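Local atomic coordinates of diketoreductase (Acinetobacter baylyi, PDB entry 4E13), a protein that probably reduces keto groups with NAD(H), interconverting (3S)-3-hydroxyacyl-CoA and 3-oxoacyl-CoA. Residues I90-E95 with A118-T123; E95-K100 with S127-Y132. All blocks are in the same frame, centred on the assembly; numbering follows the deposited sequence.

In the fold
Both contacts lie in the Rossmann-type NAD-binding domain, where strand 88-91, helix 97-110 and strand 116-119 form a beta-alpha-beta unit. Contact 1 joins the C-terminal ends of the two parallel strands and the loops that follow them; contact 2 sets the first turn of helix 97-110 against helix 127-133. Their centres are about 9 Å apart, and their segments alternate along the chain: 90-95, 95-100, 118-123, 127-132. Glu-95 belongs to both. Lys-100, from contact 2, reaches back to the carbonyl oxygens of Val-93 and Pro-94 in contact 1, and both contacts touch NAD, so strand ends and helix start form one side of the cofactor site.

Contact 1 of 2, residues I90-E95 with A118-T123; sequences IEAVPE and ATNSST. With NAD (nicotinamide-adenine-dinucleotide), chain B.
The carboxylate of Glu-95 reaches across from one loop to Thr-123 on the other while also holding the nicotinamide ribose of NAD. The two loops leave neighbouring parallel strands of a Rossmann-type sheet, 88-91 and 116-119, at the C-terminal edge where such folds bind dinucleotides. Glu-95 OE2 accepts both the hydroxyl OG1 of Thr-123, at 2.5 Å and on the lone pair facing away from OE1, and the Thr-123 backbone N, which is tilted 30° from the carboxylate plane; the backbone N of Leu-124 joins them. The other oxygen, OE1, faces the ribose and the amine of Lys-100, accepting from NAD O3D at 2.7 Å. A bend at chi2 (66°) turns the Glu-95 carboxylate back toward the ribose. On the opposing loop, Ser-122 N donates to the second ribose hydroxyl, NAD O2D, at 2.8 Å, and Ser-122 OG also bonds to it. Asn-120 gives the ribose ring oxygen a weak bond from ND2; its OD1 is taken by the backbone N of Phe-144, which helps fix the amide's rotation.

Ahead of the loops in the chain, the strands pair through Glu-91 N to Ala-118 O, 2.7 Å and nearly straight, and Asn-120 N to Glu-91 O. Beside this pairing a second carboxylate is buried. Glu-91 and Thr-119 lie side by side on one face of the sheet, pointing the same way, and Thr-119 OG1 donates to Glu-91 OE1, which Tyr-104 OH of helix 97-110 also meets. Thr-119 OG1 in turn accepts from Ser-121 N, closing an ST turn where the strand gives way to loop. The remaining oxygen, Glu-91 OE2, takes Val-93 N at 2.6 Å on the lone pair away from OE1.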
loop_
_atom_site.group_PDB
_atom_site.type_symbol
_atom_site.label_atom_id
_atom_site.label_comp_id
_atom_site.label_asym_id
_atom_site.label_seq_id
_atom_site.Cartn_x
_atom_site.Cartn_y
_atom_site.Cartn_z
ATOM N N ILE A 90 -16.787 -13.224 -23.169
ATOM C CA ILE A 90 -16.433 -12.406 -22.025
ATOM C C ILE A 90 -17.644 -11.587 -21.635
ATOM O O ILE A 90 -18.178 -10.814 -22.432
ATOM C CB ILE A 90 -15.227 -11.488 -22.306
ATOM C CG1 ILE A 90 -14.003 -12.338 -22.652
ATOM C CG2 ILE A 90 -14.925 -10.649 -21.074
ATOM C CD1 ILE A 90 -12.790 -11.549 -22.997
ATOM N N GLU A 91 -18.072 -11.785 -20.400
ATOM C CA GLU A 91 -19.302 -11.214 -19.909
ATOM C C GLU A 91 -19.006 -9.996 -19.034
ATOM O O GLU A 91 -18.347 -10.096 -17.997
ATOM C CB GLU A 91 -20.077 -12.293 -19.138
ATOM C CG GLU A 91 -21.334 -11.792 -18.437
ATOM C CD GLU A 91 -21.038 -11.119 -17.112
ATOM O OE1 GLU A 91 -20.516 -11.808 -16.211
ATOM O OE2 GLU A 91 -21.317 -9.903 -16.973
ATOM N N ALA A 92 -19.471 -8.842 -19.490
ATOM C CA ALA A 92 -19.354 -7.605 -18.734
ATOM C C ALA A 92 -20.711 -6.919 -18.725
ATOM O O ALA A 92 -20.828 -5.762 -19.131
ATOM C CB ALA A 92 -18.296 -6.687 -19.367
ATOM N N VAL A 93 -21.740 -7.646 -18.286
ATOM C CA VAL A 93 -23.070 -7.061 -18.129
ATOM C C VAL A 93 -23.099 -6.348 -16.779
ATOM O O VAL A 93 -22.188 -6.540 -15.966
ATOM C CB VAL A 93 -24.202 -8.130 -18.222
ATOM C CG1 VAL A 93 -24.114 -8.877 -19.544
ATOM C CG2 VAL A 93 -24.150 -9.100 -17.059
ATOM N N PRO A 94 -24.136 -5.522 -16.522
ATOM C CA PRO A 94 -24.222 -4.790 -15.254
ATOM C C PRO A 94 -24.038 -5.675 -14.037
ATOM O O PRO A 94 -24.341 -6.869 -14.074
ATOM C CB PRO A 94 -25.620 -4.158 -15.298
ATOM C CG PRO A 94 -25.922 -4.043 -16.751
ATOM C CD PRO A 94 -25.315 -5.272 -17.371
ATOM N N GLU A 95 -23.525 -5.088 -12.962
ATOM C CA GLU A 95 -23.243 -5.846 -11.756
ATOM C C GLU A 95 -24.567 -6.058 -11.021
ATOM O O GLU A 95 -24.956 -5.252 -10.171
ATOM C CB GLU A 95 -22.238 -5.089 -10.881
ATOM C CG GLU A 95 -21.636 -5.916 -9.760
ATOM C CD GLU A 95 -20.774 -7.049 -10.281
ATOM O OE1 GLU A 95 -20.825 -7.327 -11.497
ATOM O OE2 GLU A 95 -20.042 -7.666 -9.476
ATOM N N ALA A 118 -16.323 -16.457 -19.500
ATOM C CA ALA A 118 -15.518 -15.697 -18.552
ATOM C C ALA A 118 -16.241 -14.432 -18.116
ATOM O O ALA A 118 -16.624 -13.602 -18.946
ATOM C CB ALA A 118 -14.165 -15.355 -19.163
ATOM N N THR A 119 -16.426 -14.296 -16.809
ATOM C CA THR A 119 -17.074 -13.119 -16.237
ATOM C C THR A 119 -16.039 -12.068 -15.825
ATOM O O THR A 119 -14.962 -12.408 -15.330
ATOM C CB THR A 119 -17.882 -13.481 -14.982
ATOM O OG1 THR A 119 -18.454 -12.292 -14.420
ATOM C CG2 THR A 119 -16.984 -14.149 -13.952
ATOM N N ASN A 120 -16.384 -10.800 -16.013
ATOM C CA ASN A 120 -15.504 -9.684 -15.647
ATOM C C ASN A 120 -15.955 -9.092 -14.319
ATOM O O ASN A 120 -15.501 -8.016 -13.916
ATOM C CB ASN A 120 -15.597 -8.582 -16.698
ATOM C CG ASN A 120 -14.650 -7.425 -16.414
ATOM O OD1 ASN A 120 -13.475 -7.633 -16.105
ATOM N ND2 ASN A 120 -15.161 -6.203 -16.503
ATOM N N SER A 121 -16.859 -9.797 -13.644
ATOM C CA SER A 121 -17.514 -9.260 -12.456
ATOM C C SER A 121 -16.529 -8.838 -11.362
ATOM O O SER A 121 -15.554 -9.538 -11.073
ATOM C CB SER A 121 -18.510 -10.279 -11.891
ATOM O OG SER A 121 -19.203 -9.720 -10.794
ATOM N N SER A 122 -16.795 -7.689 -10.757
ATOM C CA SER A 122 -16.011 -7.216 -9.628
ATOM C C SER A 122 -16.428 -7.937 -8.353
ATOM O O SER A 122 -15.605 -8.584 -7.700
ATOM C CB SER A 122 -16.194 -5.708 -9.434
ATOM O OG SER A 122 -15.708 -4.982 -10.550
ATOM N N THR A 123 -17.712 -7.831 -8.014
ATOM C CA THR A 123 -18.204 -8.279 -6.717
ATOM C C THR A 123 -18.847 -9.668 -6.738
ATOM O O THR A 123 -18.706 -10.431 -5.779
ATOM C CB THR A 123 -19.185 -7.256 -6.134
ATOM O OG1 THR A 123 -20.297 -7.100 -7.020
ATOM C CG2 THR A 123 -18.499 -5.908 -5.973
HETATM P PA NAD B . -21.361 -0.592 -17.794
HETATM O O1A NAD B . -21.320 0.880 -17.942
HETATM O O2A NAD B . -21.925 -1.185 -16.561
HETATM O O5B NAD B . -22.120 -1.216 -19.069
HETATM C C5B NAD B . -22.906 -2.404 -18.956
HETATM C C4B NAD B . -23.066 -2.998 -20.357
HETATM O O4B NAD B . -24.031 -4.065 -20.278
HETATM C C3B NAD B . -23.683 -1.945 -21.265
HETATM O O3B NAD B . -23.390 -2.247 -22.637
HETATM C C2B NAD B . -25.160 -2.160 -20.998
HETATM O O2B NAD B . -25.928 -1.632 -22.089
HETATM C C1B NAD B . -25.142 -3.672 -21.099
HETATM N N9A NAD B . -26.414 -4.298 -20.673
HETATM C C8A NAD B . -27.360 -3.743 -19.920
HETATM N N7A NAD B . -28.259 -4.684 -19.645
HETATM C C5A NAD B . -27.872 -5.813 -20.232
HETATM C C6A NAD B . -28.432 -7.019 -20.277
HETATM N N6A NAD B . -29.693 -7.089 -19.860
HETATM N N1A NAD B . -27.862 -8.041 -20.931
HETATM C C2A NAD B . -26.650 -7.829 -21.597
HETATM N N3A NAD B . -26.094 -6.546 -21.542
HETATM C C4A NAD B . -26.723 -5.577 -20.861
HETATM O O3 NAD B . -19.863 -1.148 -17.983
HETATM P PN NAD B . -19.002 -1.650 -16.720
HETATM O O1N NAD B . -19.484 -0.973 -15.495
HETATM O O2N NAD B . -17.566 -1.557 -17.062
HETATM O O5D NAD B . -19.387 -3.210 -16.634
HETATM C C5D NAD B . -19.794 -3.769 -15.384
HETATM C C4D NAD B . -19.267 -5.201 -15.286
HETATM O O4D NAD B . -17.831 -5.143 -15.395
HETATM C C3D NAD B . -19.538 -5.691 -13.875
HETATM O O3D NAD B . -19.317 -7.106 -13.781
HETATM C C2D NAD B . -18.449 -4.933 -13.139
HETATM O O2D NAD B . -18.221 -5.523 -11.849
HETATM C C1D NAD B . -17.293 -5.264 -14.066
HETATM N N1N NAD B . -16.096 -4.423 -13.833
HETATM C C2N NAD B . -16.192 -3.028 -13.895
HETATM C C3N NAD B . -15.074 -2.243 -13.627
HETATM C C7N NAD B . -15.165 -0.858 -13.701
HETATM O O7N NAD B . -14.260 -0.141 -13.277
HETATM N N7N NAD B . -16.294 -0.393 -14.229
HETATM C C4N NAD B . -13.866 -2.844 -13.290
HETATM C C5N NAD B . -13.758 -4.230 -13.247
HETATM C C6N NAD B . -14.868 -5.022 -13.521
#

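Contact 2 of 2, residues E95-K100 with S127-Y132; sequences ESLDLK and SDLVGY. With NAD (nicotinamide-adenine-dinucleotide), chain B.
The NAD-binding site is flanked here by the first turn of helix 97-110, whose outer side packs on helix 127-133 through a small apolar contact. Leu-129 and Leu-97 carry it. One methyl of Leu-129, CD2, rests 4.1 Å from CB of Lys-100 and 4.4 Å from Leu-97 CD1. The same Leu-97 methyl also approaches the ring of Tyr-132 at its edge, near the ring plane, with CE2 4.4 Å away. Leu-97 extends from its backbone with chi1 at 175°, and chi2 near 61° puts CD1 rather than CD2 among these neighbours, the third being the carbonyl oxygen of Asp-128. The contact is loose and partly buried, with Leu-97 at its exposed margin.

Lys-100 divides its work between the two sides. Its CB takes part in the apolar contact, whereas the chain runs extended away from Leu-129 until a bend at chi4 (51°) sets NZ beside the cofactor. There NZ donates to NAD O3D and forms a salt bridge with Glu-95 OE1, both at 3.2 Å; the backbone oxygens of Val-93 and Pro-94 also accept from it. This cluster of oxygens would be expected to stabilise the charged amine. Ser-96 OG, at the N-cap, takes a weak bond from Leu-99 N, and the Leu-99 side chain lies against the adenine, CD2 being 3.4 Å from NAD C6A.

Farther along helix 97-110, Tyr-104 and Thr-105 extend the surface against Tyr-132, while Leu-129 and Val-130 touch Phe-139 at the start of strand 139-144, so helix 127-133 packs beside helix 97-110 and also meets strand 139-144.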
loop_
_atom_site.group_PDB
_atom_site.type_symbol
_atom_site.label_atom_id
_atom_site.label_comp_id
_atom_site.label_asym_id
_atom_site.label_seq_id
_atom_site.Cartn_x
_atom_site.Cartn_y
_atom_site.Cartn_z
ATOM N N GLU A 95 -23.525 -5.088 -12.962
ATOM C CA GLU A 95 -23.243 -5.846 -11.756
ATOM C C GLU A 95 -24.567 -6.058 -11.021
ATOM O O GLU A 95 -24.956 -5.252 -10.171
ATOM C CB GLU A 95 -22.238 -5.089 -10.881
ATOM C CG GLU A 95 -21.636 -5.916 -9.760
ATOM C CD GLU A 95 -20.774 -7.049 -10.281
ATOM O OE1 GLU A 95 -20.825 -7.327 -11.497
ATOM O OE2 GLU A 95 -20.042 -7.666 -9.476
ATOM N N SER A 96 -25.254 -7.142 -11.382
ATOM C CA SER A 96 -26.607 -7.454 -10.915
ATOM C C SER A 96 -26.815 -8.957 -10.933
ATOM O O SER A 96 -26.867 -9.562 -12.006
ATOM C CB SER A 96 -27.639 -6.803 -11.841
ATOM O OG SER A 96 -28.951 -7.267 -11.565
ATOM N N LEU A 97 -26.935 -9.561 -9.755
ATOM C CA LEU A 97 -27.098 -11.008 -9.644
ATOM C C LEU A 97 -28.212 -11.525 -10.554
ATOM O O LEU A 97 -28.078 -12.575 -11.189
ATOM C CB LEU A 97 -27.413 -11.399 -8.198
ATOM C CG LEU A 97 -27.733 -12.886 -8.006
ATOM C CD1 LEU A 97 -26.543 -13.744 -8.415
ATOM C CD2 LEU A 97 -28.142 -13.173 -6.569
ATOM N N ASP A 98 -29.315 -10.786 -10.604
ATOM C CA ASP A 98 -30.490 -11.212 -11.354
ATOM C C ASP A 98 -30.204 -11.135 -12.853
ATOM O O ASP A 98 -30.543 -12.038 -13.621
ATOM C CB ASP A 98 -31.676 -10.304 -11.005
ATOM C CG ASP A 98 -32.989 -10.790 -11.596
ATOM O OD1 ASP A 98 -32.993 -11.825 -12.299
ATOM O OD2 ASP A 98 -34.023 -10.131 -11.357
ATOM N N LEU A 99 -29.558 -10.049 -13.256
ATOM C CA LEU A 99 -29.317 -9.784 -14.661
ATOM C C LEU A 99 -28.242 -10.726 -15.225
ATOM O O LEU A 99 -28.295 -11.099 -16.399
ATOM C CB LEU A 99 -28.954 -8.310 -14.832
ATOM C CG LEU A 99 -28.974 -7.671 -16.216
ATOM C CD1 LEU A 99 -28.805 -6.161 -16.088
ATOM C CD2 LEU A 99 -27.915 -8.277 -17.117
ATOM N N LYS A 100 -27.281 -11.126 -14.394
ATOM C CA LYS A 100 -26.251 -12.090 -14.808
ATOM C C LYS A 100 -26.783 -13.518 -14.794
ATOM O O LYS A 100 -26.354 -14.370 -15.581
ATOM C CB LYS A 100 -24.988 -11.987 -13.926
ATOM C CG LYS A 100 -24.100 -10.758 -14.196
ATOM C CD LYS A 100 -22.856 -10.757 -13.303
ATOM C CE LYS A 100 -21.767 -9.823 -13.819
ATOM N NZ LYS A 100 -22.249 -8.455 -14.116
ATOM N N SER A 127 -18.514 -18.673 -8.283
ATOM C CA SER A 127 -19.321 -19.713 -7.661
ATOM C C SER A 127 -20.779 -19.266 -7.597
ATOM O O SER A 127 -21.688 -20.073 -7.795
ATOM C CB SER A 127 -18.799 -20.028 -6.260
ATOM O OG SER A 127 -18.919 -18.897 -5.415
ATOM N N ASP A 128 -20.997 -17.981 -7.333
ATOM C CA ASP A 128 -22.341 -17.408 -7.317
ATOM C C ASP A 128 -23.037 -17.521 -8.667
ATOM O O ASP A 128 -24.237 -17.247 -8.777
ATOM C CB ASP A 128 -22.317 -15.932 -6.905
ATOM C CG ASP A 128 -21.895 -15.728 -5.464
ATOM O OD1 ASP A 128 -21.839 -16.728 -4.715
ATOM O OD2 ASP A 128 -21.628 -14.564 -5.085
ATOM N N LEU A 129 -22.286 -17.904 -9.695
ATOM C CA LEU A 129 -22.799 -17.884 -11.059
ATOM C C LEU A 129 -22.647 -19.236 -11.735
ATOM O O LEU A 129 -23.397 -19.562 -12.659
ATOM C CB LEU A 129 -22.031 -16.844 -11.874
ATOM C CG LEU A 129 -22.043 -15.420 -11.329
ATOM C CD1 LEU A 129 -21.056 -14.568 -12.107
ATOM C CD2 LEU A 129 -23.449 -14.838 -11.365
ATOM N N VAL A 130 -21.671 -20.015 -11.289
ATOM C CA VAL A 130 -21.329 -21.268 -11.959
ATOM C C VAL A 130 -22.560 -22.130 -12.237
ATOM O O VAL A 130 -22.626 -22.834 -13.250
ATOM C CB VAL A 130 -20.298 -22.074 -11.153
ATOM C CG1 VAL A 130 -20.795 -22.299 -9.734
ATOM C CG2 VAL A 130 -20.017 -23.400 -11.839
ATOM N N GLY A 131 -23.534 -22.071 -11.336
ATOM C CA GLY A 131 -24.737 -22.860 -11.514
ATOM C C GLY A 131 -25.483 -22.547 -12.794
ATOM O O GLY A 131 -25.677 -23.423 -13.641
ATOM N N TYR A 132 -25.885 -21.289 -12.936
ATOM C CA TYR A 132 -26.676 -20.836 -14.072
ATOM C C TYR A 132 -26.010 -21.117 -15.423
ATOM O O TYR A 132 -26.674 -21.040 -16.461
ATOM C CB TYR A 132 -26.940 -19.340 -13.943
ATOM C CG TYR A 132 -27.432 -18.936 -12.574
ATOM C CD1 TYR A 132 -28.476 -19.623 -11.956
ATOM C CD2 TYR A 132 -26.851 -17.866 -11.893
ATOM C CE1 TYR A 132 -28.932 -19.253 -10.691
ATOM C CE2 TYR A 132 -27.298 -17.488 -10.627
ATOM C CZ TYR A 132 -28.340 -18.186 -10.032
ATOM O OH TYR A 132 -28.788 -17.820 -8.784
HETATM P PA NAD B . -21.361 -0.592 -17.794
HETATM O O1A NAD B . -21.320 0.880 -17.942
HETATM O O2A NAD B . -21.925 -1.185 -16.561
HETATM O O5B NAD B . -22.120 -1.216 -19.069
HETATM C C5B NAD B . -22.906 -2.404 -18.956
HETATM C C4B NAD B . -23.066 -2.998 -20.357
HETATM O O4B NAD B . -24.031 -4.065 -20.278
HETATM C C3B NAD B . -23.683 -1.945 -21.265
HETATM O O3B NAD B . -23.390 -2.247 -22.637
HETATM C C2B NAD B . -25.160 -2.160 -20.998
HETATM O O2B NAD B . -25.928 -1.632 -22.089
HETATM C C1B NAD B . -25.142 -3.672 -21.099
HETATM N N9A NAD B . -26.414 -4.298 -20.673
HETATM C C8A NAD B . -27.360 -3.743 -19.920
HETATM N N7A NAD B . -28.259 -4.684 -19.645
HETATM C C5A NAD B . -27.872 -5.813 -20.232
HETATM C C6A NAD B . -28.432 -7.019 -20.277
HETATM N N6A NAD B . -29.693 -7.089 -19.860
HETATM N N1A NAD B . -27.862 -8.041 -20.931
HETATM C C2A NAD B . -26.650 -7.829 -21.597
HETATM N N3A NAD B . -26.094 -6.546 -21.542
HETATM C C4A NAD B . -26.723 -5.577 -20.861
HETATM O O3 NAD B . -19.863 -1.148 -17.983
HETATM P PN NAD B . -19.002 -1.650 -16.720
HETATM O O1N NAD B . -19.484 -0.973 -15.495
HETATM O O2N NAD B . -17.566 -1.557 -17.062
HETATM O O5D NAD B . -19.387 -3.210 -16.634
HETATM C C5D NAD B . -19.794 -3.769 -15.384
HETATM C C4D NAD B . -19.267 -5.201 -15.286
HETATM O O4D NAD B . -17.831 -5.143 -15.395
HETATM C C3D NAD B . -19.538 -5.691 -13.875
HETATM O O3D NAD B . -19.317 -7.106 -13.781
HETATM C C2D NAD B . -18.449 -4.933 -13.139
HETATM O O2D NAD B . -18.221 -5.523 -11.849
HETATM C C1D NAD B . -17.293 -5.264 -14.066
HETATM N N1N NAD B . -16.096 -4.423 -13.833
HETATM C C2N NAD B . -16.192 -3.028 -13.895
HETATM C C3N NAD B . -15.074 -2.243 -13.627
HETATM C C7N NAD B . -15.165 -0.858 -13.701
HETATM O O7N NAD B . -14.260 -0.141 -13.277
HETATM N N7N NAD B . -16.294 -0.393 -14.229
HETATM C C4N NAD B . -13.866 -2.844 -13.290
HETATM C C5N NAD B . -13.758 -4.230 -13.247
HETATM C C6N NAD B . -14.868 -5.022 -13.521
#